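Local coordinates for ADP-ribosylating toxin CARDS (Mycoplasma pneumoniae, PDB 4TLV), which transfers ADP-ribose from NAD(+) to multiple target proteins in vitro and causes vacuolation of mammalian cells, acting as the main virulence factor of this bacterium, at residues S41-T52 and S227-W235. Sequence-based numbering, arbitrary orientation.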
loop_
_atom_site.group_PDB
_atom_site.type_symbol
_atom_site.label_atom_id
_atom_site.label_comp_id
_atom_site.label_asym_id
_atom_site.label_seq_id
_atom_site.Cartn_x
_atom_site.Cartn_y
_atom_site.Cartn_z
ATOM N N SER A 41 -9.237 16.248 -2.624
ATOM C CA SER A 41 -8.882 17.618 -2.240
ATOM C C SER A 41 -9.626 18.676 -3.070
ATOM O O SER A 41 -9.066 19.715 -3.411
ATOM C CB SER A 41 -7.368 17.864 -2.317
ATOM O OG SER A 41 -6.631 16.929 -1.522
ATOM N N THR A 42 -10.883 18.397 -3.395
ATOM C CA THR A 42 -11.713 19.331 -4.156
ATOM C C THR A 42 -11.959 20.617 -3.375
ATOM O O THR A 42 -12.399 20.566 -2.226
ATOM C CB THR A 42 -13.083 18.720 -4.457
ATOM O OG1 THR A 42 -12.900 17.430 -5.035
ATOM C CG2 THR A 42 -13.880 19.620 -5.426
ATOM N N ASN A 43 -11.706 21.766 -4.007
ATOM C CA ASN A 43 -11.893 23.065 -3.346
ATOM C C ASN A 43 -11.390 22.988 -1.910
ATOM O O ASN A 43 -12.134 23.267 -0.962
ATOM C CB ASN A 43 -13.372 23.477 -3.335
ATOM C CG ASN A 43 -13.961 23.618 -4.729
ATOM O OD1 ASN A 43 -13.138 24.029 -5.686
ATOM N ND2 ASN A 43 -15.150 23.358 -4.942
ATOM N N PHE A 44 -10.120 22.618 -1.769
ATOM C CA PHE A 44 -9.540 22.223 -0.492
ATOM C C PHE A 44 -9.692 23.265 0.603
ATOM O O PHE A 44 -9.520 24.470 0.376
ATOM C CB PHE A 44 -8.048 21.906 -0.686
ATOM C CG PHE A 44 -7.364 21.421 0.552
ATOM C CD1 PHE A 44 -7.624 20.145 1.045
ATOM C CD2 PHE A 44 -6.452 22.225 1.219
ATOM C CE1 PHE A 44 -6.973 19.681 2.194
ATOM C CE2 PHE A 44 -5.803 21.764 2.370
ATOM C CZ PHE A 44 -6.068 20.496 2.853
ATOM N N GLY A 45 -10.003 22.792 1.803
ATOM C CA GLY A 45 -9.974 23.660 2.962
ATOM C C GLY A 45 -11.255 23.647 3.761
ATOM O O GLY A 45 -11.368 24.403 4.719
ATOM N N ARG A 46 -12.211 22.802 3.378
ATOM C CA ARG A 46 -13.520 22.780 4.059
ATOM C C ARG A 46 -13.848 21.448 4.733
ATOM O O ARG A 46 -14.895 21.328 5.371
ATOM C CB ARG A 46 -14.660 23.061 3.069
ATOM C CG ARG A 46 -14.606 24.394 2.324
ATOM C CD ARG A 46 -15.413 24.291 1.015
ATOM N NE ARG A 46 -14.917 23.199 0.179
ATOM C CZ ARG A 46 -15.637 22.161 -0.251
ATOM N NH1 ARG A 46 -16.925 22.059 0.043
ATOM N NH2 ARG A 46 -15.061 21.226 -1.002
ATOM N N SER A 47 -12.987 20.444 4.584
ATOM C CA SER A 47 -13.344 19.109 5.075
ATOM C C SER A 47 -13.463 18.983 6.597
ATOM O O SER A 47 -12.696 19.581 7.363
ATOM C CB SER A 47 -12.375 18.039 4.567
ATOM O OG SER A 47 -12.862 16.749 4.910
ATOM N N TYR A 48 -14.433 18.173 7.018
ATOM C CA TYR A 48 -14.635 17.841 8.421
ATOM C C TYR A 48 -13.714 16.694 8.806
ATOM O O TYR A 48 -13.588 16.379 9.962
ATOM C CB TYR A 48 -16.077 17.367 8.623
ATOM C CG TYR A 48 -16.493 17.171 10.062
ATOM C CD1 TYR A 48 -16.560 18.254 10.942
ATOM C CD2 TYR A 48 -16.881 15.916 10.530
ATOM C CE1 TYR A 48 -16.959 18.088 12.246
ATOM C CE2 TYR A 48 -17.294 15.737 11.840
ATOM C CZ TYR A 48 -17.326 16.824 12.697
ATOM O OH TYR A 48 -17.727 16.642 14.002
ATOM N N PHE A 49 -13.082 16.065 7.813
ATOM C CA PHE A 49 -12.274 14.885 8.068
ATOM C C PHE A 49 -10.817 15.276 8.302
ATOM O O PHE A 49 -10.285 16.114 7.576
ATOM C CB PHE A 49 -12.345 13.934 6.872
ATOM C CG PHE A 49 -13.743 13.450 6.556
ATOM C CD1 PHE A 49 -14.669 13.244 7.576
ATOM C CD2 PHE A 49 -14.128 13.191 5.242
ATOM C CE1 PHE A 49 -15.959 12.790 7.302
ATOM C CE2 PHE A 49 -15.415 12.727 4.958
ATOM C CZ PHE A 49 -16.339 12.532 6.008
ATOM N N ILE A 50 -10.173 14.653 9.291
ATOM C CA ILE A 50 -8.737 14.884 9.528
ATOM C C ILE A 50 -7.928 13.649 9.127
ATOM O O ILE A 50 -8.248 12.536 9.530
ATOM C CB ILE A 50 -8.452 15.211 10.994
ATOM C CG1 ILE A 50 -9.171 16.503 11.402
ATOM C CG2 ILE A 50 -6.947 15.376 11.241
ATOM C CD1 ILE A 50 -9.051 16.796 12.901
ATOM N N SER A 51 -6.869 13.849 8.345
ATOM C CA SER A 51 -6.092 12.718 7.826
ATOM C C SER A 51 -4.994 12.237 8.767
ATOM O O SER A 51 -4.320 13.029 9.432
ATOM C CB SER A 51 -5.466 13.072 6.473
ATOM O OG SER A 51 -4.648 14.230 6.627
ATOM N N THR A 52 -4.832 10.919 8.809
ATOM C CA THR A 52 -3.732 10.274 9.506
ATOM C C THR A 52 -3.353 9.060 8.664
ATOM O O THR A 52 -4.054 8.692 7.722
ATOM C CB THR A 52 -4.145 9.746 10.911
ATOM O OG1 THR A 52 -5.052 8.640 10.751
ATOM C CG2 THR A 52 -4.806 10.842 11.767
ATOM N N SER A 227 -2.535 13.832 -1.344
ATOM C CA SER A 227 -3.664 14.745 -1.161
ATOM C C SER A 227 -3.195 15.951 -0.371
ATOM O O SER A 227 -2.222 15.888 0.390
ATOM C CB SER A 227 -4.850 14.084 -0.458
ATOM O OG SER A 227 -4.431 13.475 0.730
ATOM N N LEU A 228 -3.895 17.058 -0.542
ATOM C CA LEU A 228 -3.548 18.263 0.195
ATOM C C LEU A 228 -3.750 18.108 1.711
ATOM O O LEU A 228 -3.120 18.813 2.501
ATOM C CB LEU A 228 -4.320 19.466 -0.357
ATOM C CG LEU A 228 -3.759 20.061 -1.663
ATOM C CD1 LEU A 228 -3.695 19.054 -2.820
ATOM C CD2 LEU A 228 -4.567 21.302 -2.060
ATOM N N SER A 229 -4.603 17.186 2.137
ATOM C CA SER A 229 -4.840 17.016 3.542
ATOM C C SER A 229 -3.449 16.473 4.194
ATOM O O SER A 229 -3.170 16.745 5.355
ATOM C CB SER A 229 -5.996 16.073 3.882
ATOM O OG SER A 229 -5.776 14.793 3.307
ATOM N N PHE A 230 -2.661 15.732 3.417
ATOM C CA PHE A 230 -1.335 15.298 3.857
ATOM C C PHE A 230 -0.280 16.403 3.653
ATOM O O PHE A 230 0.485 16.728 4.571
ATOM C CB PHE A 230 -0.899 14.018 3.114
ATOM C CG PHE A 230 -1.471 12.745 3.698
ATOM C CD1 PHE A 230 -2.822 12.443 3.567
ATOM C CD2 PHE A 230 -0.661 11.849 4.373
ATOM C CE1 PHE A 230 -3.363 11.282 4.124
ATOM C CE2 PHE A 230 -1.194 10.673 4.928
ATOM C CZ PHE A 230 -2.548 10.396 4.810
ATOM N N ALA A 231 -0.235 16.965 2.448
ATOM C CA ALA A 231 0.846 17.898 2.073
ATOM C C ALA A 231 0.711 19.311 2.659
ATOM O O ALA A 231 1.699 20.058 2.714
ATOM C CB ALA A 231 0.973 17.977 0.574
ATOM N N CYS A 232 -0.504 19.686 3.061
ATOM C CA CYS A 232 -0.751 21.014 3.633
ATOM C C CYS A 232 -1.414 20.859 4.999
ATOM O O CYS A 232 -2.558 21.265 5.175
ATOM C CB CYS A 232 -1.675 21.832 2.729
ATOM S SG CYS A 232 -1.422 21.661 0.955
ATOM N N PRO A 233 -0.694 20.271 5.969
ATOM C CA PRO A 233 -1.307 19.857 7.239
ATOM C C PRO A 233 -1.798 21.037 8.065
ATOM O O PRO A 233 -2.610 20.836 8.955
ATOM C CB PRO A 233 -0.175 19.157 7.998
ATOM C CG PRO A 233 1.086 19.450 7.240
ATOM C CD PRO A 233 0.742 19.950 5.878
ATOM N N ASP A 234 -1.326 22.240 7.758
ATOM C CA ASP A 234 -1.708 23.415 8.532
ATOM C C ASP A 234 -2.297 24.533 7.674
ATOM O O ASP A 234 -2.175 25.716 7.986
ATOM C CB ASP A 234 -0.513 23.880 9.346
ATOM C CG ASP A 234 -0.005 22.784 10.243
ATOM O OD1 ASP A 234 -0.714 22.472 11.210
ATOM O OD2 ASP A 234 1.049 22.195 9.946
ATOM N N TRP A 235 -2.959 24.124 6.604
ATOM C CA TRP A 235 -3.659 25.023 5.701
ATOM C C TRP A 235 -4.521 26.047 6.448
ATOM O O TRP A 235 -5.273 25.685 7.347
ATOM C CB TRP A 235 -4.549 24.190 4.784
ATOM C CG TRP A 235 -5.349 24.981 3.818
ATOM C CD1 TRP A 235 -6.556 25.570 4.044
ATOM C CD2 TRP A 235 -5.010 25.258 2.462
ATOM N NE1 TRP A 235 -6.991 26.200 2.908
ATOM C CE2 TRP A 235 -6.060 26.021 1.918
ATOM C CE3 TRP A 235 -3.926 24.919 1.646
ATOM C CZ2 TRP A 235 -6.057 26.462 0.602
ATOM C CZ3 TRP A 235 -3.922 25.357 0.333
ATOM C CH2 TRP A 235 -4.983 26.118 -0.177
HETATM O O HOH W 1 -7.693 16.458 0.878
#
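Phe-44 contributes the largest share of the contact, reaching from a loop of the mART domain across the short helix 228-231 to Trp-235, in the region inferred to form the NAD(+)-binding pocket. Its CB rests against Leu-228 CD2. With CG anti to the backbone N (chi1 -177°), the ring extends over the helix, and Leu-228 CB sits almost exactly above one face, 3.5 Å from the centroid of the Phe-44 ring, a CH-pi contact. One side of the ring, CD1 and CE1, stays by Leu-228 and Ser-229; the other, CD2 and CE2, faces the indole of Trp-235. Phe-44 and Trp-235 pair edge-to-face, and Phe-44 CD2 stands 3.6 Å above the plane of the Trp-235 indole. Phe-44 CZ, at the tip, lies 3.4 Å from Leu-228 O. A broad, flat ring suits this place because face and edge both find partners. Gly-45 follows with phi 127°, a backbone shape that suits glycine, and its CA packs by the indole. Cys-232, disulfide-bonded to Cys-249, places CB near Phe-44 CE2.

Polar contacts flank this apolar centre. Ser-41 OG accepts the N-H of Leu-228 (2.9 Å) and also meets a water. First-turn N-H groups have no carbonyl of a preceding turn to bond to; the hydroxyl takes that of Leu-228 directly, and the water takes that of Ser-229 weakly. On strand 49-53, Ser-51 OG lies 3.2 Å from Ser-229 O, a weak bond at most, while its CB packs on Phe-230 CE1. The chemistry implies a division of labour: apolar ring packing supplies much of the buried area, and the Ser-41 hydroxyl gives direction by satisfying the helix start.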